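Local structure of endo alpha-1,4 polygalactosaminidase (Neosartorya fumigata, 6OJ1) at residues C84-G89 and L131-M136; K198-S203 and A218-N223; D151-D156 and A164-F169. The protein cleaves internal alpha-1,4 linkages of galactosamine-containing polysaccharide as an endo-acting glycoside hydrolase and disrupts microbial biofilms. One frame throughout, in Å; residues are numbered along the deposited sequence.

Contact 1. Residues C84-G89 and L131-M136; sequences CYFSAG and LDRLDM
Phe86 and Ser87 of one (beta/alpha)-barrel strand meet Arg133 and Leu134 of the helix that returns the chain to the next parallel strand, a beta-alpha-beta crossover from strand 81-87 through helix 124-140 to strand 144-148. The short axes run nearly antiparallel, at 163°, and approach to 10.4 Å. Phe86 meets both helix residues. It points its CB toward the helix, and a chi1 of 70° sets the ring between its own backbone N and carbonyl carbon. Arg133 CB lies over one of its faces, and the arginine chain continues past the ring, Arg133 CD coming within 4.0 Å of Phe86 CD2. Beyond that point the guanidinium is turned almost perpendicular to the ring, the planes 88° apart, which is not a stacking geometry. Leu134 supplies the other apolar contact: its CD2 branch reaches Phe86 CE1 at 3.8 Å, the two side chains crossing at about a right angle.

Arg133, extended from CG to NE, passes beside the aromatic ring and places NH1 2.9 Å from Ser87 O. The oxygen sits in the guanidinium plane, but the angle is too poor for a hydrogen bond. The main ionic partner is Asp97, which forms a salt bridge with Arg133 NE, while Ser87 OG is bonded to Ser90 and Asn149. Near the start of the segment, Cys84 is tied by a disulfide to Cys142, just beyond the helix. The arginine thus joins two roles in a buried setting: its aliphatic part packs on phenylalanine, and its charge, probably stabilised by Asp97, lies close to a strand carbonyl.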
ATOM      1  N   CYS A  84      -3.108   7.455  -1.429  1.00 17.56           N
ATOM      2  CA  CYS A  84      -2.013   7.741  -2.342  1.00 15.26           C
ATOM      3  C   CYS A  84      -0.872   6.779  -2.051  1.00 17.22           C
ATOM      4  O   CYS A  84      -0.287   6.800  -0.954  1.00 16.56           O
ATOM      5  CB  CYS A  84      -1.571   9.195  -2.207  1.00 19.35           C
ATOM      6  SG  CYS A  84      -2.878  10.285  -2.855  1.00 22.50           S
ATOM      7  N   TYR A  85      -0.586   5.932  -3.029  1.00 16.65           N
ATOM      8  CA  TYR A  85       0.480   4.939  -2.958  1.00 14.83           C
ATOM      9  C   TYR A  85       1.841   5.595  -3.187  1.00 17.14           C
ATOM     10  O   TYR A  85       2.004   6.411  -4.095  1.00 16.94           O
ATOM     11  CB  TYR A  85       0.231   3.856  -4.023  1.00 14.34           C
ATOM     12  CG  TYR A  85       1.441   2.980  -4.278  1.00 12.30           C
ATOM     13  CD1 TYR A  85       2.418   3.351  -5.205  1.00 17.76           C
ATOM     14  CD2 TYR A  85       1.626   1.805  -3.564  1.00 16.13           C
ATOM     15  CE1 TYR A  85       3.562   2.566  -5.410  1.00 17.65           C
ATOM     16  CE2 TYR A  85       2.746   1.015  -3.769  1.00 15.85           C
ATOM     17  CZ  TYR A  85       3.715   1.400  -4.691  1.00 18.30           C
ATOM     18  OH  TYR A  85       4.846   0.630  -4.885  1.00 19.81           O
ATOM     19  N   PHE A  86       2.841   5.186  -2.408  1.00 17.30           N
ATOM     20  CA  PHE A  86       4.220   5.484  -2.764  1.00 12.90           C
ATOM     21  C   PHE A  86       5.096   4.428  -2.107  1.00 13.84           C
ATOM     22  O   PHE A  86       4.659   3.717  -1.201  1.00 14.91           O
ATOM     23  CB  PHE A  86       4.637   6.894  -2.335  1.00 15.26           C
ATOM     24  CG  PHE A  86       4.777   7.067  -0.820  1.00 15.73           C
ATOM     25  CD1 PHE A  86       3.672   7.403  -0.042  1.00 15.59           C
ATOM     26  CD2 PHE A  86       6.024   6.944  -0.199  1.00 14.74           C
ATOM     27  CE1 PHE A  86       3.804   7.571   1.341  1.00 18.38           C
ATOM     28  CE2 PHE A  86       6.158   7.113   1.169  1.00 19.70           C
ATOM     29  CZ  PHE A  86       5.049   7.440   1.944  1.00 20.02           C
ATOM     30  N   SER A  87       6.312   4.289  -2.607  1.00 13.44           N
ATOM     31  CA  SER A  87       7.240   3.322  -2.029  1.00 14.53           C
ATOM     32  C   SER A  87       8.042   4.004  -0.941  1.00 16.21           C
ATOM     33  O   SER A  87       8.794   4.943  -1.218  1.00 17.76           O
ATOM     34  CB  SER A  87       8.181   2.732  -3.077  1.00 15.81           C
ATOM     35  OG  SER A  87       9.008   1.755  -2.451  1.00 17.06           O
ATOM     36  N   ALA A  88       7.898   3.522   0.298  1.00 14.59           N
ATOM     37  CA  ALA A  88       8.675   4.074   1.391  1.00 15.24           C
ATOM     38  C   ALA A  88       9.967   3.296   1.634  1.00 14.27           C
ATOM     39  O   ALA A  88      10.913   3.853   2.187  1.00 15.42           O
ATOM     40  CB  ALA A  88       7.824   4.095   2.664  1.00 16.80           C
ATOM     41  N   GLY A  89      10.046   2.048   1.182  1.00 16.48           N
ATOM     42  CA  GLY A  89      11.211   1.237   1.469  1.00 15.39           C
ATOM     43  C   GLY A  89      12.060   0.873   0.274  1.00 15.23           C
ATOM     44  O   GLY A  89      13.051   0.154   0.435  1.00 17.21           O
ATOM     45  N   LEU A 131       9.244  12.285   4.359  1.00 18.37           N
ATOM     46  CA  LEU A 131       8.478  13.436   4.831  1.00 18.26           C
ATOM     47  C   LEU A 131       8.136  14.371   3.685  1.00 18.58           C
ATOM     48  O   LEU A 131       7.026  14.907   3.632  1.00 18.43           O
ATOM     49  CB  LEU A 131       9.249  14.203   5.904  1.00 19.62           C
ATOM     50  CG  LEU A 131       9.471  13.490   7.232  1.00 19.13           C
ATOM     51  CD1 LEU A 131      10.278  14.390   8.140  1.00 21.94           C
ATOM     52  CD2 LEU A 131       8.128  13.139   7.865  1.00 19.59           C
ATOM     53  N   ASP A 132       9.083  14.593   2.765  1.00 16.29           N
ATOM     54  CA  ASP A 132       8.787  15.401   1.577  1.00 17.29           C
ATOM     55  C   ASP A 132       7.659  14.775   0.749  1.00 19.50           C
ATOM     56  O   ASP A 132       6.795  15.488   0.216  1.00 18.79           O
ATOM     57  CB  ASP A 132      10.033  15.555   0.698  1.00 18.29           C
ATOM     58  CG  ASP A 132      11.146  16.367   1.343  1.00 28.87           C
ATOM     59  OD1 ASP A 132      10.943  16.974   2.414  1.00 27.72           O
ATOM     60  OD2 ASP A 132      12.254  16.374   0.759  1.00 27.45           O
ATOM     61  N   ARG A 133       7.662  13.442   0.612  1.00 16.23           N
ATOM     62  CA  ARG A 133       6.612  12.772  -0.148  1.00 17.17           C
ATOM     63  C   ARG A 133       5.274  12.866   0.571  1.00 18.27           C
ATOM     64  O   ARG A 133       4.236  13.037  -0.079  1.00 17.33           O
ATOM     65  CB  ARG A 133       6.992  11.310  -0.409  1.00 16.53           C
ATOM     66  CG  ARG A 133       8.113  11.161  -1.464  1.00 15.63           C
ATOM     67  CD  ARG A 133       8.584   9.710  -1.622  1.00 16.55           C
ATOM     68  NE  ARG A 133       9.595   9.589  -2.672  1.00 14.81           N
ATOM     69  CZ  ARG A 133      10.047   8.432  -3.151  1.00 16.78           C
ATOM     70  NH1 ARG A 133       9.611   7.274  -2.657  1.00 15.97           N
ATOM     71  NH2 ARG A 133      10.954   8.434  -4.128  1.00 18.16           N
ATOM     72  N   LEU A 134       5.279  12.779   1.912  1.00 18.29           N
ATOM     73  CA  LEU A 134       4.038  12.969   2.666  1.00 16.47           C
ATOM     74  C   LEU A 134       3.517  14.397   2.535  1.00 17.43           C
ATOM     75  O   LEU A 134       2.299  14.614   2.481  1.00 17.76           O
ATOM     76  CB  LEU A 134       4.250  12.619   4.147  1.00 14.36           C
ATOM     77  CG  LEU A 134       4.493  11.121   4.404  1.00 14.93           C
ATOM     78  CD1 LEU A 134       4.865  10.903   5.889  1.00 17.26           C
ATOM     79  CD2 LEU A 134       3.302  10.247   4.021  1.00 15.40           C
ATOM     80  N   ASP A 135       4.420  15.387   2.508  1.00 17.70           N
ATOM     81  CA  ASP A 135       4.021  16.757   2.206  1.00 19.69           C
ATOM     82  C   ASP A 135       3.293  16.820   0.873  1.00 19.04           C
ATOM     83  O   ASP A 135       2.236  17.452   0.757  1.00 22.07           O
ATOM     84  CB  ASP A 135       5.240  17.688   2.153  1.00 20.23           C
ATOM     85  CG  ASP A 135       5.811  18.032   3.513  1.00 22.72           C
ATOM     86  OD1 ASP A 135       5.254  17.634   4.562  1.00 20.71           O
ATOM     87  OD2 ASP A 135       6.856  18.723   3.519  1.00 23.35           O
ATOM     88  N   MET A 136       3.854  16.170  -0.148  1.00 21.66           N
ATOM     89  CA  MET A 136       3.207  16.164  -1.457  1.00 19.05           C
ATOM     90  C   MET A 136       1.827  15.518  -1.394  1.00 17.43           C
ATOM     91  O   MET A 136       0.857  16.043  -1.959  1.00 21.39           O
ATOM     92  CB  MET A 136       4.075  15.445  -2.491  1.00 18.43           C
ATOM     93  CG  MET A 136       3.288  15.252  -3.814  1.00 22.31           C
ATOM     94  SD  MET A 136       4.234  14.343  -5.054  1.00 29.71           S
ATOM     95  CE  MET A 136       5.349  15.637  -5.539  1.00 27.47           C
TER

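Contact 2. Residues K198-S203 and A218-N223; sequences KNMQWS and AVFPQN
A chi1 of -80° sets Phe220 CG opposite its own carbonyl carbon and carries the ring to Ser203, whose hydroxyl is turned anti to its backbone N while CB faces the phenylalanine. The contact lies within one beta-alpha-beta unit of the (beta/alpha)-barrel: Ser203 is on strand 202-206, Phe220 is on the short, weakly bonded helix 219-222, and the chain then enters the adjacent parallel strand 227-231.

Ser203 CB sits over the centre of the Phe220 ring, 3.6 Å from the centroid and 12° off the normal, a CH-pi contact in which the methylene rather than the hydroxyl meets the pi surface. Bonding to OG probably makes the hydrogens of this methylene somewhat more positive, which would favour the approach. The backbone takes part too, with Trp202 O 3.4 Å from Phe220 CE2 in an oblique approach. The indole of Trp202 leaves the backbone in the other direction, where it meets Phe228 edge to face and also touches the ring of Trp34.

At the rim of the phenylalanine the contact is apolar. Met200 CB lies in the ring plane, 3.9 Å from Phe220 CE2. Beyond CB the methionine bends away from the ring, and its side chain packs on Val170 and Ala174 of helix 163-179 and on Ile184 and Leu186 of the neighbouring strand. Val227 touches both Ser203 and Phe220, so the start of the next strand adds to the same buried cluster.

The turn bearing the ring is closed by its own residues. Asn223 N bonds to Phe220 O at 2.9 Å, and Asn223 ND2 donates from within its amide plane to Val219 O at 2.7 Å in a nearly straight bond of 174°.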
ATOM      1  N   LYS A 198      -1.880  -0.156  16.220  1.00 24.10           N
ATOM      2  CA  LYS A 198      -2.597   0.952  16.851  1.00 25.97           C
ATOM      3  C   LYS A 198      -2.477   2.240  16.046  1.00 25.49           C
ATOM      4  O   LYS A 198      -3.343   3.117  16.148  1.00 24.30           O
ATOM      5  CB  LYS A 198      -2.091   1.184  18.275  1.00 28.59           C
ATOM      6  CG  LYS A 198      -2.426   0.071  19.239  1.00 30.43           C
ATOM      7  CD  LYS A 198      -1.863   0.369  20.621  1.00 47.92           C
ATOM      8  N   ASN A 199      -1.414   2.378  15.257  1.00 22.58           N
ATOM      9  CA  ASN A 199      -1.185   3.547  14.425  1.00 20.66           C
ATOM     10  C   ASN A 199      -1.762   3.384  13.023  1.00 21.35           C
ATOM     11  O   ASN A 199      -1.721   4.339  12.239  1.00 21.54           O
ATOM     12  CB  ASN A 199       0.324   3.838  14.328  1.00 19.83           C
ATOM     13  CG  ASN A 199       0.714   5.182  14.931  1.00 25.43           C
ATOM     14  OD1 ASN A 199      -0.132   6.063  15.126  1.00 28.22           O
ATOM     15  ND2 ASN A 199       2.011   5.348  15.217  1.00 26.50           N
ATOM     16  N   MET A 200      -2.276   2.199  12.683  1.00 21.36           N
ATOM     17  CA  MET A 200      -2.725   1.891  11.329  1.00 19.91           C
ATOM     18  C   MET A 200      -4.235   2.057  11.211  1.00 23.61           C
ATOM     19  O   MET A 200      -4.975   1.772  12.151  1.00 21.62           O
ATOM     20  CB  MET A 200      -2.362   0.450  10.927  1.00 22.11           C
ATOM     21  CG  MET A 200      -0.867   0.109  10.933  1.00 17.34           C
ATOM     22  SD  MET A 200       0.100   1.074   9.768  1.00 19.86           S
ATOM     23  CE  MET A 200       0.788   2.319  10.875  1.00 18.09           C
ATOM     24  N   GLN A 201      -4.693   2.494  10.036  1.00 19.48           N
ATOM     25  CA  GLN A 201      -6.127   2.513   9.762  1.00 24.20           C
ATOM     26  C   GLN A 201      -6.581   1.337   8.898  1.00 23.57           C
ATOM     27  O   GLN A 201      -7.794   1.115   8.773  1.00 21.37           O
ATOM     28  CB  GLN A 201      -6.542   3.838   9.091  1.00 21.18           C
ATOM     29  CG  GLN A 201      -6.590   5.055  10.051  1.00 22.74           C
ATOM     30  CD  GLN A 201      -5.254   5.391  10.669  1.00 20.18           C
ATOM     31  OE1 GLN A 201      -4.333   5.841   9.988  1.00 22.77           O
ATOM     32  NE2 GLN A 201      -5.142   5.197  11.974  1.00 22.43           N
ATOM     33  N   TRP A 202      -5.651   0.587   8.312  1.00 21.24           N
ATOM     34  CA  TRP A 202      -5.982  -0.592   7.515  1.00 19.62           C
ATOM     35  C   TRP A 202      -4.719  -1.411   7.307  1.00 20.36           C
ATOM     36  O   TRP A 202      -3.608  -0.990   7.644  1.00 20.39           O
ATOM     37  CB  TRP A 202      -6.559  -0.217   6.142  1.00 17.86           C
ATOM     38  CG  TRP A 202      -5.630   0.665   5.346  1.00 17.74           C
ATOM     39  CD1 TRP A 202      -4.522   0.279   4.633  1.00 16.63           C
ATOM     40  CD2 TRP A 202      -5.718   2.088   5.201  1.00 19.84           C
ATOM     41  NE1 TRP A 202      -3.924   1.378   4.047  1.00 19.37           N
ATOM     42  CE2 TRP A 202      -4.634   2.499   4.389  1.00 21.09           C
ATOM     43  CE3 TRP A 202      -6.608   3.058   5.683  1.00 21.61           C
ATOM     44  CZ2 TRP A 202      -4.426   3.832   4.033  1.00 15.32           C
ATOM     45  CZ3 TRP A 202      -6.395   4.385   5.333  1.00 20.97           C
ATOM     46  CH2 TRP A 202      -5.314   4.758   4.525  1.00 16.84           C
ATOM     47  N   SER A 203      -4.910  -2.573   6.693  1.00 19.29           N
ATOM     48  CA  SER A 203      -3.871  -3.367   6.057  1.00 17.68           C
ATOM     49  C   SER A 203      -4.102  -3.357   4.551  1.00 20.77           C
ATOM     50  O   SER A 203      -5.243  -3.456   4.097  1.00 20.58           O
ATOM     51  CB  SER A 203      -3.914  -4.815   6.575  1.00 17.84           C
ATOM     52  OG  SER A 203      -3.183  -5.684   5.719  1.00 21.91           O
ATOM     53  N   ALA A 218      -6.225 -11.063   9.472  1.00 31.68           N
ATOM     54  CA  ALA A 218      -7.595 -10.959   9.959  1.00 35.97           C
ATOM     55  C   ALA A 218      -7.704 -10.210  11.280  1.00 36.03           C
ATOM     56  O   ALA A 218      -8.820  -9.849  11.669  1.00 32.84           O
ATOM     57  CB  ALA A 218      -8.205 -12.356  10.104  1.00 35.40           C
ATOM     58  N   VAL A 219      -6.590  -9.967  11.977  1.00 29.95           N
ATOM     59  CA  VAL A 219      -6.638  -9.173  13.201  1.00 25.97           C
ATOM     60  C   VAL A 219      -7.057  -7.728  12.923  1.00 26.19           C
ATOM     61  O   VAL A 219      -7.574  -7.049  13.816  1.00 31.78           O
ATOM     62  CB  VAL A 219      -5.270  -9.238  13.934  1.00 30.06           C
ATOM     63  CG1 VAL A 219      -4.149  -8.652  13.083  1.00 28.17           C
ATOM     64  CG2 VAL A 219      -5.341  -8.530  15.271  1.00 46.59           C
ATOM     65  N   PHE A 220      -6.882  -7.242  11.687  1.00 25.25           N
ATOM     66  CA  PHE A 220      -7.324  -5.880  11.389  1.00 28.64           C
ATOM     67  C   PHE A 220      -8.836  -5.759  11.500  1.00 35.01           C
ATOM     68  O   PHE A 220      -9.315  -4.928  12.293  1.00 32.68           O
ATOM     69  CB  PHE A 220      -6.782  -5.431  10.027  1.00 29.19           C
ATOM     70  CG  PHE A 220      -5.350  -4.966  10.065  1.00 25.31           C
ATOM     71  CD1 PHE A 220      -4.308  -5.878   9.945  1.00 27.56           C
ATOM     72  CD2 PHE A 220      -5.048  -3.618  10.254  1.00 23.37           C
ATOM     73  CE1 PHE A 220      -2.990  -5.461   9.990  1.00 21.29           C
ATOM     74  CE2 PHE A 220      -3.721  -3.184  10.293  1.00 24.32           C
ATOM     75  CZ  PHE A 220      -2.693  -4.102  10.162  1.00 23.13           C
ATOM     76  N   PRO A 221      -9.646  -6.540  10.769  1.00 32.91           N
ATOM     77  CA  PRO A 221     -11.101  -6.413  10.950  1.00 31.49           C
ATOM     78  C   PRO A 221     -11.578  -6.828  12.326  1.00 38.50           C
ATOM     79  O   PRO A 221     -12.590  -6.298  12.799  1.00 39.74           O
ATOM     80  CB  PRO A 221     -11.681  -7.309   9.840  1.00 32.83           C
ATOM     81  CG  PRO A 221     -10.571  -8.202   9.436  1.00 38.52           C
ATOM     82  CD  PRO A 221      -9.324  -7.419   9.625  1.00 30.90           C
ATOM     83  N   GLN A 222     -10.875  -7.746  12.994  1.00 34.68           N
ATOM     84  CA  GLN A 222     -11.198  -8.052  14.381  1.00 36.67           C
ATOM     85  C   GLN A 222     -11.066  -6.823  15.269  1.00 43.31           C
ATOM     86  O   GLN A 222     -11.701  -6.760  16.327  1.00 46.20           O
ATOM     87  CB  GLN A 222     -10.307  -9.196  14.885  1.00 38.72           C
ATOM     88  CG  GLN A 222     -10.600 -10.543  14.207  1.00 43.20           C
ATOM     89  CD  GLN A 222      -9.532 -11.613  14.450  1.00 48.90           C
ATOM     90  OE1 GLN A 222      -8.551 -11.389  15.162  1.00 42.63           O
ATOM     91  NE2 GLN A 222      -9.728 -12.784  13.851  1.00 56.83           N
ATOM     92  N   ASN A 223     -10.269  -5.836  14.853  1.00 38.30           N
ATOM     93  CA  ASN A 223     -10.163  -4.559  15.547  1.00 37.32           C
ATOM     94  C   ASN A 223     -10.818  -3.422  14.770  1.00 35.31           C
ATOM     95  O   ASN A 223     -10.449  -2.256  14.953  1.00 37.55           O
ATOM     96  CB  ASN A 223      -8.700  -4.239  15.842  1.00 43.83           C
ATOM     97  CG  ASN A 223      -8.114  -5.159  16.887  1.00 52.66           C
ATOM     98  OD1 ASN A 223      -8.138  -4.855  18.079  1.00 57.94           O
ATOM     99  ND2 ASN A 223      -7.603  -6.307  16.449  1.00 45.19           N
TER

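Contact 3. Residues D151-D156 and A164-F169; sequences DGYDND and ADSISF
Tyr153 and Ser166 make the main direct contact between loop 151-156 and helix 164-169, a close edge contact without a direct hydrogen bond. The serine approaches the tyrosine ring at its edge: Ser166 OG lies in the ring plane, 3.3 Å from Tyr153 CD2, and Ser166 CB follows at 3.8 Å from Tyr153 CE2. Tyr153 CB points toward the helix, and with chi1 at 62° the CD2/CE2 edge meets the serine. The side chain also touches Ala189, in the loop after strand 183-187.

Hydrogen bonding between the segments passes through a water. Water 1 accepts from Tyr153 N at 3.0 Å and donates to Ser166 OG at 2.6 Å. The same hydroxyl is bonded to Val150 O, just ahead of the loop segment. Ser166 OG is therefore tied twice, once to a carbonyl and once to a water, both connecting it to the chain that leaves the strand. These ties hold the first turns of helix 163-179 to the loop although little surface is buried between them.

Within the loop the bonds converge on Asp151 O. Asp154 N reaches it at 2.9 Å across a tight 3-10 turn, while Asn155 ND2 reaches it at 3.0 Å from the opposite face of the carbonyl plane. The hydrogen bond from Asn155 ND2 is bent, at 138°, its donor 46° out of that plane. Asn155 N adds a second turn bond, to Gly152 O at 2.9 Å.

Residues 151-156 form a turn in the long beta-alpha loop of a (beta/alpha)-barrel that joins the C-terminal end of strand 144-148 to helix 163-179, on the side of the barrel where enzymes of this fold carry their active sites.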
ATOM      1  N   ASP A 151       8.944  -4.076   4.286  1.00 18.19           N
ATOM      2  CA  ASP A 151       9.265  -5.444   4.676  1.00 21.94           C
ATOM      3  C   ASP A 151      10.635  -5.879   4.169  1.00 18.94           C
ATOM      4  O   ASP A 151      10.850  -7.065   3.904  1.00 20.42           O
ATOM      5  CB  ASP A 151       8.198  -6.426   4.186  1.00 20.90           C
ATOM      6  CG  ASP A 151       8.005  -6.394   2.662  1.00 22.53           C
ATOM      7  OD1 ASP A 151       8.610  -5.544   1.979  1.00 20.72           O
ATOM      8  OD2 ASP A 151       7.242  -7.230   2.149  1.00 20.75           O
ATOM      9  N   GLY A 152      11.584  -4.936   4.091  1.00 20.48           N
ATOM     10  CA  GLY A 152      12.927  -5.265   3.645  1.00 19.54           C
ATOM     11  C   GLY A 152      13.583  -6.347   4.473  1.00 20.36           C
ATOM     12  O   GLY A 152      14.342  -7.156   3.936  1.00 20.52           O
ATOM     13  N   TYR A 153      13.261  -6.404   5.774  1.00 18.74           N
ATOM     14  CA  TYR A 153      13.807  -7.433   6.665  1.00 18.29           C
ATOM     15  C   TYR A 153      13.490  -8.844   6.181  1.00 26.09           C
ATOM     16  O   TYR A 153      14.208  -9.787   6.534  1.00 27.31           O
ATOM     17  CB  TYR A 153      13.284  -7.248   8.106  1.00 23.08           C
ATOM     18  CG  TYR A 153      11.781  -7.379   8.225  1.00 18.19           C
ATOM     19  CD1 TYR A 153      11.175  -8.626   8.283  1.00 20.66           C
ATOM     20  CD2 TYR A 153      10.963  -6.249   8.223  1.00 20.05           C
ATOM     21  CE1 TYR A 153       9.791  -8.755   8.350  1.00 28.28           C
ATOM     22  CE2 TYR A 153       9.585  -6.367   8.295  1.00 18.89           C
ATOM     23  CZ  TYR A 153       9.006  -7.620   8.358  1.00 20.72           C
ATOM     24  OH  TYR A 153       7.628  -7.745   8.427  1.00 20.92           O
ATOM     25  N   ASP A 154      12.430  -9.016   5.389  1.00 19.41           N
ATOM     26  CA  ASP A 154      12.022 -10.322   4.901  1.00 23.35           C
ATOM     27  C   ASP A 154      12.569 -10.602   3.506  1.00 33.11           C
ATOM     28  O   ASP A 154      12.047 -11.475   2.802  1.00 32.46           O
ATOM     29  CB  ASP A 154      10.496 -10.415   4.911  1.00 28.19           C
ATOM     30  CG  ASP A 154       9.994 -11.843   4.876  1.00 32.70           C
ATOM     31  OD1 ASP A 154      10.738 -12.751   5.294  1.00 33.84           O
ATOM     32  OD2 ASP A 154       8.856 -12.049   4.414  1.00 41.13           O
ATOM     33  N   ASN A 155      13.610  -9.878   3.102  1.00 26.27           N
ATOM     34  CA  ASN A 155      14.138  -9.940   1.746  1.00 26.51           C
ATOM     35  C   ASN A 155      15.647  -9.756   1.781  1.00 29.35           C
ATOM     36  O   ASN A 155      16.217  -9.324   2.783  1.00 24.82           O
ATOM     37  CB  ASN A 155      13.511  -8.864   0.875  1.00 24.75           C
ATOM     38  CG  ASN A 155      12.052  -9.135   0.588  1.00 27.24           C
ATOM     39  OD1 ASN A 155      11.725  -9.950  -0.271  1.00 31.82           O
ATOM     40  ND2 ASN A 155      11.171  -8.453   1.300  1.00 25.10           N
ATOM     41  N   ASP A 156      16.290 -10.068   0.657  1.00 26.59           N
ATOM     42  CA  ASP A 156      17.733  -9.875   0.506  1.00 27.82           C
ATOM     43  C   ASP A 156      17.966  -8.385   0.263  1.00 31.74           C
ATOM     44  O   ASP A 156      18.035  -7.911  -0.874  1.00 25.85           O
ATOM     45  CB  ASP A 156      18.264 -10.756  -0.625  1.00 32.80           C
ATOM     46  CG  ASP A 156      19.753 -10.576  -0.877  1.00 41.56           C
ATOM     47  OD1 ASP A 156      20.422  -9.844  -0.119  1.00 34.50           O
ATOM     48  OD2 ASP A 156      20.257 -11.173  -1.857  1.00 44.48           O
ATOM     49  N   ALA A 164      12.588  -4.598  13.869  1.00 20.94           N
ATOM     50  CA  ALA A 164      12.571  -3.378  14.673  1.00 19.06           C
ATOM     51  C   ALA A 164      12.796  -2.140  13.809  1.00 19.34           C
ATOM     52  O   ALA A 164      12.218  -1.078  14.071  1.00 19.24           O
ATOM     53  CB  ALA A 164      13.619  -3.459  15.794  1.00 17.73           C
ATOM     54  N   ASP A 165      13.638  -2.251  12.775  1.00 18.71           N
ATOM     55  CA  ASP A 165      13.829  -1.117  11.875  1.00 21.56           C
ATOM     56  C   ASP A 165      12.514  -0.741  11.204  1.00 21.39           C
ATOM     57  O   ASP A 165      12.163   0.440  11.119  1.00 18.16           O
ATOM     58  CB  ASP A 165      14.883  -1.432  10.805  1.00 15.99           C
ATOM     59  CG  ASP A 165      16.289  -1.532  11.354  1.00 24.38           C
ATOM     60  OD1 ASP A 165      16.624  -0.901  12.382  1.00 24.16           O
ATOM     61  OD2 ASP A 165      17.090  -2.244  10.717  1.00 23.72           O
ATOM     62  N   SER A 166      11.768  -1.743  10.736  1.00 17.55           N
ATOM     63  CA  SER A 166      10.505  -1.469  10.055  1.00 19.11           C
ATOM     64  C   SER A 166       9.467  -0.917  11.017  1.00 18.70           C
ATOM     65  O   SER A 166       8.674  -0.043  10.643  1.00 20.06           O
ATOM     66  CB  SER A 166       9.994  -2.744   9.389  1.00 18.02           C
ATOM     67  OG  SER A 166      10.738  -2.995   8.213  1.00 18.06           O
ATOM     68  N   ILE A 167       9.436  -1.435  12.244  1.00 17.34           N
ATOM     69  CA  ILE A 167       8.484  -0.947  13.238  1.00 18.24           C
ATOM     70  C   ILE A 167       8.735   0.530  13.515  1.00 20.39           C
ATOM     71  O   ILE A 167       7.807   1.344  13.503  1.00 21.44           O
ATOM     72  CB  ILE A 167       8.572  -1.789  14.526  1.00 18.33           C
ATOM     73  CG1 ILE A 167       8.027  -3.199  14.268  1.00 21.02           C
ATOM     74  CG2 ILE A 167       7.760  -1.147  15.637  1.00 20.71           C
ATOM     75  CD1 ILE A 167       8.493  -4.264  15.285  1.00 22.73           C
ATOM     76  N   SER A 168      10.001   0.896  13.761  1.00 19.53           N
ATOM     77  CA  SER A 168      10.350   2.298  13.974  1.00 19.62           C
ATOM     78  C   SER A 168       9.918   3.139  12.779  1.00 19.12           C
ATOM     79  O   SER A 168       9.328   4.215  12.936  1.00 19.57           O
ATOM     80  CB  SER A 168      11.859   2.431  14.199  1.00 23.07           C
ATOM     81  OG  SER A 168      12.276   3.794  14.213  1.00 24.22           O
ATOM     82  N   PHE A 169      10.222   2.653  11.575  1.00 17.12           N
ATOM     83  CA  PHE A 169       9.966   3.400  10.345  1.00 16.81           C
ATOM     84  C   PHE A 169       8.474   3.556  10.107  1.00 19.07           C
ATOM     85  O   PHE A 169       7.998   4.655   9.788  1.00 17.09           O
ATOM     86  CB  PHE A 169      10.632   2.670   9.179  1.00 17.23           C
ATOM     87  CG  PHE A 169      10.552   3.388   7.850  1.00 14.03           C
ATOM     88  CD1 PHE A 169      11.035   4.693   7.697  1.00 16.38           C
ATOM     89  CD2 PHE A 169      10.048   2.729   6.738  1.00 16.88           C
ATOM     90  CE1 PHE A 169      10.989   5.326   6.442  1.00 16.81           C
ATOM     91  CE2 PHE A 169      10.005   3.356   5.489  1.00 15.82           C
ATOM     92  CZ  PHE A 169      10.486   4.651   5.355  1.00 14.34           C
TER
HETATM   93  O   HOH W   1      12.811  -3.581   6.670  1.00 26.87           O

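Overall arrangement
All three contacts belong to one (beta/alpha)-barrel. Contacts 1 and 2 reach its sheet through strands 81-87 and 202-206, separated by strands 144-148 and 183-187, with centres 21 Å apart; contact 3 lies in the loop and helix after strand 144-148. It touches contact 1, where Phe169 CZ packs 3.3 Å from Ala88 O, but stays about 7 Å from contact 2 at the nearest atoms. Helix 163-179 links all three: it carries Phe169, receives Met200 on Val170 and Ala174, and touches Leu134 through Ala176. Potassium is bound about 7 Å from the side chain of Asp151 and about 9 Å from that of Ser87, both at C-terminal strand ends, probably the active-site side.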